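PDB 4ES8: Epf from Streptococcus pyogenes, which acts as a cell-surface adhesin, binding to cells through an N-terminal domain that contains a carbohydrate-binding module. Local coordinates for residues F44-P58 with R68-I80. Residues are numbered along the deposited sequence; the frame is centred on the assembly and turned at random.
Sequences FSKGATDSYVFHLIP and REHNEVKDSYIKI. With ACT (acetate ion), chain D.
His-70 is packed between two rings of 44-58. Its ring lies over one face of His-55 in a face-to-face stack, the centroids 4.0 Å apart. Its CE1-NE2 edge points into the face of Phe-44, a T-shaped pair that brings His-70 NE2 to 3.3 Å from Phe-44 CE1. The other face of His-55 takes Ile-78 CG2 in a CH-pi contact, so this imidazole is sandwiched between a ring and a methyl group.

Hydrogen bonds fix both histidines. The His-55 ring, carried across to strand 76-80 by a trans chi1 of -179°, places NE2 2.8 Å from Ser-76 OG; that hydroxyl also bonds Tyr-97 OH of strand 97-105. His-70 ND1 donates, nearly in its ring plane, to the syn lone pair of Asp-75 OD1 at 2.7 Å, and Ser-76 N meets the same oxygen from above the carboxylate plane. On its other nitrogen, His-70 NE2 shares a water with Leu-56 N. A backbone bond from Asn-71 N to Leu-56 O (2.8 Å) joins the loops directly.

Past the rings, aliphatic parts of side chains meet. Ile-57 CG2 packs 3.8 Å from Ile-78 CD1, Ile-57 CD1 reaches Arg-68 CB, and the Pro-58 ring crosses the Glu-69 side chain with the two CG atoms 3.7 Å apart. Separately, an acetate, probably from the crystallisation liquor, accepts from Ile-57 N and is also held by Arg-42.

The loop after strand 51-54 thus ties one beta-sheet to the 68-69/76-80 edge of another. The carboxylate would tend to polarise His-70 and hold its ring orientation, whereas the His-55 ring has its hydrogen bond at NE2, its buried ND1 having no polar partner.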
loop_
_atom_site.group_PDB
_atom_site.type_symbol
_atom_site.label_atom_id
_atom_site.label_comp_id
_atom_site.label_asym_id
_atom_site.label_seq_id
_atom_site.Cartn_x
_atom_site.Cartn_y
_atom_site.Cartn_z
ATOM N N PHE A 44 -7.944 -20.558 -6.996
ATOM C CA PHE A 44 -9.347 -20.912 -7.046
ATOM C C PHE A 44 -9.755 -21.550 -5.750
ATOM O O PHE A 44 -8.908 -21.970 -4.948
ATOM C CB PHE A 44 -9.668 -21.851 -8.236
ATOM C CG PHE A 44 -9.084 -23.232 -8.040
ATOM C CD1 PHE A 44 -7.747 -23.488 -8.336
ATOM C CD2 PHE A 44 -9.879 -24.283 -7.607
ATOM C CE1 PHE A 44 -7.200 -24.775 -8.154
ATOM C CE2 PHE A 44 -9.337 -25.575 -7.421
ATOM C CZ PHE A 44 -8.003 -25.805 -7.703
ATOM N N SER A 45 -11.068 -21.640 -5.558
ATOM C CA SER A 45 -11.648 -22.279 -4.388
ATOM C C SER A 45 -12.912 -23.024 -4.760
ATOM O O SER A 45 -13.939 -22.397 -5.043
ATOM C CB SER A 45 -11.961 -21.251 -3.308
ATOM O OG SER A 45 -12.527 -21.893 -2.170
ATOM N N LYS A 46 -12.849 -24.360 -4.807
ATOM C CA LYS A 46 -14.067 -25.127 -5.087
ATOM C C LYS A 46 -14.993 -25.002 -3.886
ATOM O O LYS A 46 -14.551 -25.093 -2.724
ATOM C CB LYS A 46 -13.721 -26.591 -5.365
ATOM C CG LYS A 46 -13.054 -26.766 -6.726
ATOM C CD LYS A 46 -12.774 -28.222 -7.080
ATOM C CE LYS A 46 -14.037 -28.930 -7.525
ATOM N NZ LYS A 46 -14.619 -28.280 -8.753
ATOM N N GLY A 47 -16.273 -24.751 -4.158
ATOM C CA GLY A 47 -17.235 -24.504 -3.083
ATOM C C GLY A 47 -17.216 -23.069 -2.567
ATOM O O GLY A 47 -17.976 -22.736 -1.652
ATOM N N ALA A 48 -16.321 -22.202 -3.127
ATOM C CA ALA A 48 -16.129 -20.799 -2.735
ATOM C C ALA A 48 -16.015 -20.687 -1.190
ATOM O O ALA A 48 -16.869 -20.107 -0.504
ATOM C CB ALA A 48 -17.247 -19.915 -3.288
ATOM N N THR A 49 -14.954 -21.312 -0.651
ATOM C CA THR A 49 -14.701 -21.278 0.785
ATOM C C THR A 49 -13.738 -20.097 1.096
ATOM O O THR A 49 -13.402 -19.294 0.226
ATOM C CB THR A 49 -14.114 -22.631 1.248
ATOM O OG1 THR A 49 -12.785 -22.753 0.732
ATOM C CG2 THR A 49 -14.976 -23.862 0.805
ATOM N N ASP A 50 -13.266 -20.032 2.326
ATOM C CA ASP A 50 -12.303 -18.993 2.680
ATOM C C ASP A 50 -10.911 -19.306 2.084
ATOM O O ASP A 50 -10.106 -18.395 1.942
ATOM C CB ASP A 50 -12.211 -18.967 4.224
ATOM C CG ASP A 50 -11.311 -17.915 4.828
ATOM O OD1 ASP A 50 -11.360 -16.760 4.367
ATOM O OD2 ASP A 50 -10.586 -18.238 5.794
ATOM N N SER A 51 -10.645 -20.594 1.743
ATOM C CA SER A 51 -9.330 -21.061 1.325
ATOM C C SER A 51 -9.158 -21.211 -0.176
ATOM O O SER A 51 -10.007 -21.801 -0.859
ATOM C CB SER A 51 -9.029 -22.394 1.993
ATOM O OG SER A 51 -9.047 -22.226 3.398
ATOM N N TYR A 52 -8.018 -20.708 -0.667
ATOM C CA TYR A 52 -7.683 -20.727 -2.094
ATOM C C TYR A 52 -6.341 -21.384 -2.335
ATOM O O TYR A 52 -5.390 -21.177 -1.577
ATOM C CB TYR A 52 -7.590 -19.273 -2.615
ATOM C CG TYR A 52 -8.938 -18.612 -2.790
ATOM C CD1 TYR A 52 -9.661 -18.159 -1.690
ATOM C CD2 TYR A 52 -9.501 -18.464 -4.052
ATOM C CE1 TYR A 52 -10.919 -17.566 -1.843
ATOM C CE2 TYR A 52 -10.748 -17.871 -4.221
ATOM C CZ TYR A 52 -11.469 -17.447 -3.111
ATOM O OH TYR A 52 -12.701 -16.849 -3.267
ATOM N N VAL A 53 -6.247 -22.109 -3.455
ATOM C CA VAL A 53 -5.010 -22.724 -3.892
ATOM C C VAL A 53 -4.687 -22.267 -5.315
ATOM O O VAL A 53 -5.534 -21.679 -5.988
ATOM C CB VAL A 53 -5.047 -24.267 -3.816
ATOM C CG1 VAL A 53 -5.349 -24.748 -2.398
ATOM C CG2 VAL A 53 -6.038 -24.838 -4.834
ATOM N N PHE A 54 -3.465 -22.528 -5.765
ATOM C CA PHE A 54 -2.981 -22.023 -7.042
ATOM C C PHE A 54 -3.715 -22.659 -8.222
ATOM O O PHE A 54 -3.957 -23.869 -8.236
ATOM C CB PHE A 54 -1.461 -22.232 -7.130
ATOM C CG PHE A 54 -0.811 -21.509 -8.283
ATOM C CD1 PHE A 54 -0.510 -20.160 -8.193
ATOM C CD2 PHE A 54 -0.439 -22.198 -9.439
ATOM C CE1 PHE A 54 0.119 -19.492 -9.254
ATOM C CE2 PHE A 54 0.217 -21.543 -10.485
ATOM C CZ PHE A 54 0.487 -20.191 -10.389
ATOM N N HIS A 55 -4.085 -21.820 -9.216
ATOM C CA HIS A 55 -4.851 -22.199 -10.398
ATOM C C HIS A 55 -3.897 -22.553 -11.526
ATOM O O HIS A 55 -3.476 -21.698 -12.319
ATOM C CB HIS A 55 -5.762 -21.018 -10.787
ATOM C CG HIS A 55 -6.664 -21.192 -11.979
ATOM N ND1 HIS A 55 -6.164 -21.321 -13.277
ATOM C CD2 HIS A 55 -8.018 -21.159 -12.041
ATOM C CE1 HIS A 55 -7.230 -21.386 -14.069
ATOM N NE2 HIS A 55 -8.366 -21.282 -13.381
ATOM N N LEU A 56 -3.545 -23.846 -11.602
ATOM C CA LEU A 56 -2.610 -24.306 -12.629
ATOM C C LEU A 56 -3.183 -24.171 -14.032
ATOM O O LEU A 56 -4.399 -24.260 -14.222
ATOM C CB LEU A 56 -2.198 -25.759 -12.386
ATOM C CG LEU A 56 -1.602 -26.069 -11.023
ATOM C CD1 LEU A 56 -1.682 -27.556 -10.736
ATOM C CD2 LEU A 56 -0.162 -25.561 -10.904
ATOM N N ILE A 57 -2.305 -23.908 -15.002
ATOM C CA ILE A 57 -2.680 -23.834 -16.409
ATOM C C ILE A 57 -1.670 -24.757 -17.136
ATOM O O ILE A 57 -0.662 -25.124 -16.512
ATOM C CB ILE A 57 -2.744 -22.398 -16.966
ATOM C CG1 ILE A 57 -1.345 -21.739 -16.935
ATOM C CG2 ILE A 57 -3.805 -21.584 -16.174
ATOM C CD1 ILE A 57 -1.263 -20.280 -17.405
ATOM N N PRO A 58 -1.903 -25.145 -18.405
ATOM C CA PRO A 58 -0.957 -26.074 -19.059
ATOM C C PRO A 58 0.442 -25.470 -19.093
ATOM O O PRO A 58 0.621 -24.320 -19.491
ATOM C CB PRO A 58 -1.571 -26.268 -20.454
ATOM C CG PRO A 58 -3.043 -26.050 -20.234
ATOM C CD PRO A 58 -3.055 -24.864 -19.290
ATOM N N ARG A 68 -6.497 -18.903 -20.979
ATOM C CA ARG A 68 -5.748 -20.093 -20.543
ATOM C C ARG A 68 -6.623 -20.980 -19.663
ATOM O O ARG A 68 -7.132 -20.520 -18.627
ATOM C CB ARG A 68 -4.473 -19.682 -19.759
ATOM C CG ARG A 68 -3.537 -18.704 -20.483
ATOM C CD ARG A 68 -2.458 -19.387 -21.342
ATOM N NE ARG A 68 -3.019 -20.213 -22.420
ATOM C CZ ARG A 68 -3.318 -19.766 -23.636
ATOM N NH1 ARG A 68 -3.153 -18.482 -23.940
ATOM N NH2 ARG A 68 -3.791 -20.598 -24.557
ATOM N N GLU A 69 -6.772 -22.244 -20.041
ATOM C CA GLU A 69 -7.627 -23.170 -19.293
ATOM C C GLU A 69 -7.050 -23.559 -17.930
ATOM O O GLU A 69 -5.824 -23.719 -17.780
ATOM C CB GLU A 69 -7.895 -24.472 -20.086
ATOM C CG GLU A 69 -6.679 -25.373 -20.307
ATOM C CD GLU A 69 -6.715 -26.213 -21.573
ATOM O OE1 GLU A 69 -6.986 -25.664 -22.665
ATOM O OE2 GLU A 69 -6.485 -27.434 -21.465
ATOM N N HIS A 70 -7.953 -23.772 -16.959
ATOM C CA HIS A 70 -7.578 -24.404 -15.684
ATOM C C HIS A 70 -7.090 -25.815 -16.064
ATOM O O HIS A 70 -7.837 -26.558 -16.728
ATOM C CB HIS A 70 -8.802 -24.474 -14.749
ATOM C CG HIS A 70 -8.471 -24.805 -13.327
ATOM N ND1 HIS A 70 -9.468 -25.011 -12.387
ATOM C CD2 HIS A 70 -7.262 -24.992 -12.736
ATOM C CE1 HIS A 70 -8.837 -25.273 -11.249
ATOM N NE2 HIS A 70 -7.516 -25.242 -11.404
ATOM N N ASN A 71 -5.824 -26.149 -15.744
ATOM C CA ASN A 71 -5.219 -27.402 -16.197
ATOM C C ASN A 71 -6.130 -28.600 -15.945
ATOM O O ASN A 71 -6.619 -28.768 -14.835
ATOM C CB ASN A 71 -3.880 -27.609 -15.533
ATOM C CG ASN A 71 -3.083 -28.649 -16.262
ATOM O OD1 ASN A 71 -2.837 -28.526 -17.463
ATOM N ND2 ASN A 71 -2.758 -29.728 -15.566
ATOM N N GLU A 72 -6.338 -29.429 -17.003
ATOM C CA GLU A 72 -7.125 -30.678 -17.005
ATOM C C GLU A 72 -8.653 -30.466 -16.881
ATOM O O GLU A 72 -9.407 -30.903 -17.757
ATOM C CB GLU A 72 -6.684 -31.661 -15.881
ATOM C CG GLU A 72 -5.198 -31.983 -15.810
ATOM C CD GLU A 72 -4.778 -32.928 -14.693
ATOM O OE1 GLU A 72 -4.950 -32.582 -13.498
ATOM O OE2 GLU A 72 -4.215 -33.996 -15.022
ATOM N N VAL A 73 -9.092 -29.766 -15.828
ATOM C CA VAL A 73 -10.510 -29.603 -15.517
ATOM C C VAL A 73 -11.207 -28.597 -16.470
ATOM O O VAL A 73 -12.363 -28.847 -16.829
ATOM C CB VAL A 73 -10.738 -29.294 -14.014
ATOM C CG1 VAL A 73 -10.008 -28.040 -13.555
ATOM C CG2 VAL A 73 -12.214 -29.278 -13.634
ATOM N N LYS A 74 -10.530 -27.498 -16.891
ATOM C CA LYS A 74 -11.102 -26.550 -17.871
ATOM C C LYS A 74 -12.479 -25.967 -17.433
ATOM O O LYS A 74 -13.326 -25.645 -18.293
ATOM C CB LYS A 74 -11.243 -27.214 -19.280
ATOM C CG LYS A 74 -9.980 -27.902 -19.785
ATOM C CD LYS A 74 -10.171 -28.417 -21.211
ATOM C CE LYS A 74 -9.616 -29.801 -21.399
ATOM N NZ LYS A 74 -9.829 -30.282 -22.795
ATOM N N ASP A 75 -12.680 -25.767 -16.119
ATOM C CA ASP A 75 -13.908 -25.156 -15.591
ATOM C C ASP A 75 -13.802 -23.632 -15.704
ATOM O O ASP A 75 -14.758 -22.973 -16.121
ATOM C CB ASP A 75 -14.198 -25.584 -14.140
ATOM C CG ASP A 75 -13.016 -25.588 -13.183
ATOM O OD1 ASP A 75 -11.894 -25.196 -13.609
ATOM O OD2 ASP A 75 -13.207 -25.978 -12.009
ATOM N N SER A 76 -12.625 -23.081 -15.401
ATOM C CA SER A 76 -12.378 -21.661 -15.543
ATOM C C SER A 76 -11.228 -21.458 -16.507
ATOM O O SER A 76 -10.371 -22.346 -16.664
ATOM C CB SER A 76 -12.078 -21.014 -14.185
ATOM O OG SER A 76 -11.103 -21.765 -13.464
ATOM N N TYR A 77 -11.249 -20.324 -17.213
ATOM C CA TYR A 77 -10.149 -19.854 -18.036
ATOM C C TYR A 77 -9.757 -18.512 -17.491
ATOM O O TYR A 77 -10.603 -17.811 -16.924
ATOM C CB TYR A 77 -10.563 -19.720 -19.529
ATOM C CG TYR A 77 -10.696 -21.038 -20.265
ATOM C CD1 TYR A 77 -11.672 -21.969 -19.906
ATOM C CD2 TYR A 77 -9.890 -21.326 -21.362
ATOM C CE1 TYR A 77 -11.798 -23.187 -20.589
ATOM C CE2 TYR A 77 -10.021 -22.527 -22.063
ATOM C CZ TYR A 77 -10.973 -23.451 -21.672
ATOM O OH TYR A 77 -11.071 -24.651 -22.356
ATOM N N ILE A 78 -8.500 -18.125 -17.682
ATOM C CA ILE A 78 -7.991 -16.840 -17.188
ATOM C C ILE A 78 -7.224 -16.140 -18.303
ATOM O O ILE A 78 -6.677 -16.806 -19.194
ATOM C CB ILE A 78 -7.127 -17.055 -15.931
ATOM C CG1 ILE A 78 -5.914 -17.983 -16.215
ATOM C CG2 ILE A 78 -8.029 -17.574 -14.762
ATOM C CD1 ILE A 78 -4.989 -18.166 -14.970
ATOM N N LYS A 79 -7.161 -14.801 -18.250
ATOM C CA LYS A 79 -6.495 -14.046 -19.323
ATOM C C LYS A 79 -5.858 -12.810 -18.757
ATOM O O LYS A 79 -6.480 -12.095 -17.953
ATOM C CB LYS A 79 -7.499 -13.667 -20.432
ATOM C CG LYS A 79 -6.908 -12.896 -21.615
ATOM C CD LYS A 79 -7.949 -12.685 -22.760
ATOM C CE LYS A 79 -9.165 -11.853 -22.376
ATOM N NZ LYS A 79 -8.825 -10.432 -22.071
ATOM N N ILE A 80 -4.608 -12.565 -19.161
ATOM C CA ILE A 80 -3.895 -11.391 -18.685
ATOM C C ILE A 80 -3.207 -10.704 -19.846
ATOM O O ILE A 80 -2.817 -11.351 -20.851
ATOM C CB ILE A 80 -2.868 -11.806 -17.584
ATOM C CG1 ILE A 80 -2.424 -10.624 -16.714
ATOM C CG2 ILE A 80 -1.654 -12.573 -18.180
ATOM C CD1 ILE A 80 -1.632 -11.097 -15.432
HETATM C C ACT D . 1.545 -23.365 -14.108
HETATM O O ACT D . 2.305 -22.395 -13.897
HETATM O OXT ACT D . 0.310 -23.388 -13.969
HETATM C CH3 ACT D . 2.127 -24.691 -14.629
HETATM O O HOH W 1 -5.117 -26.150 -10.511
#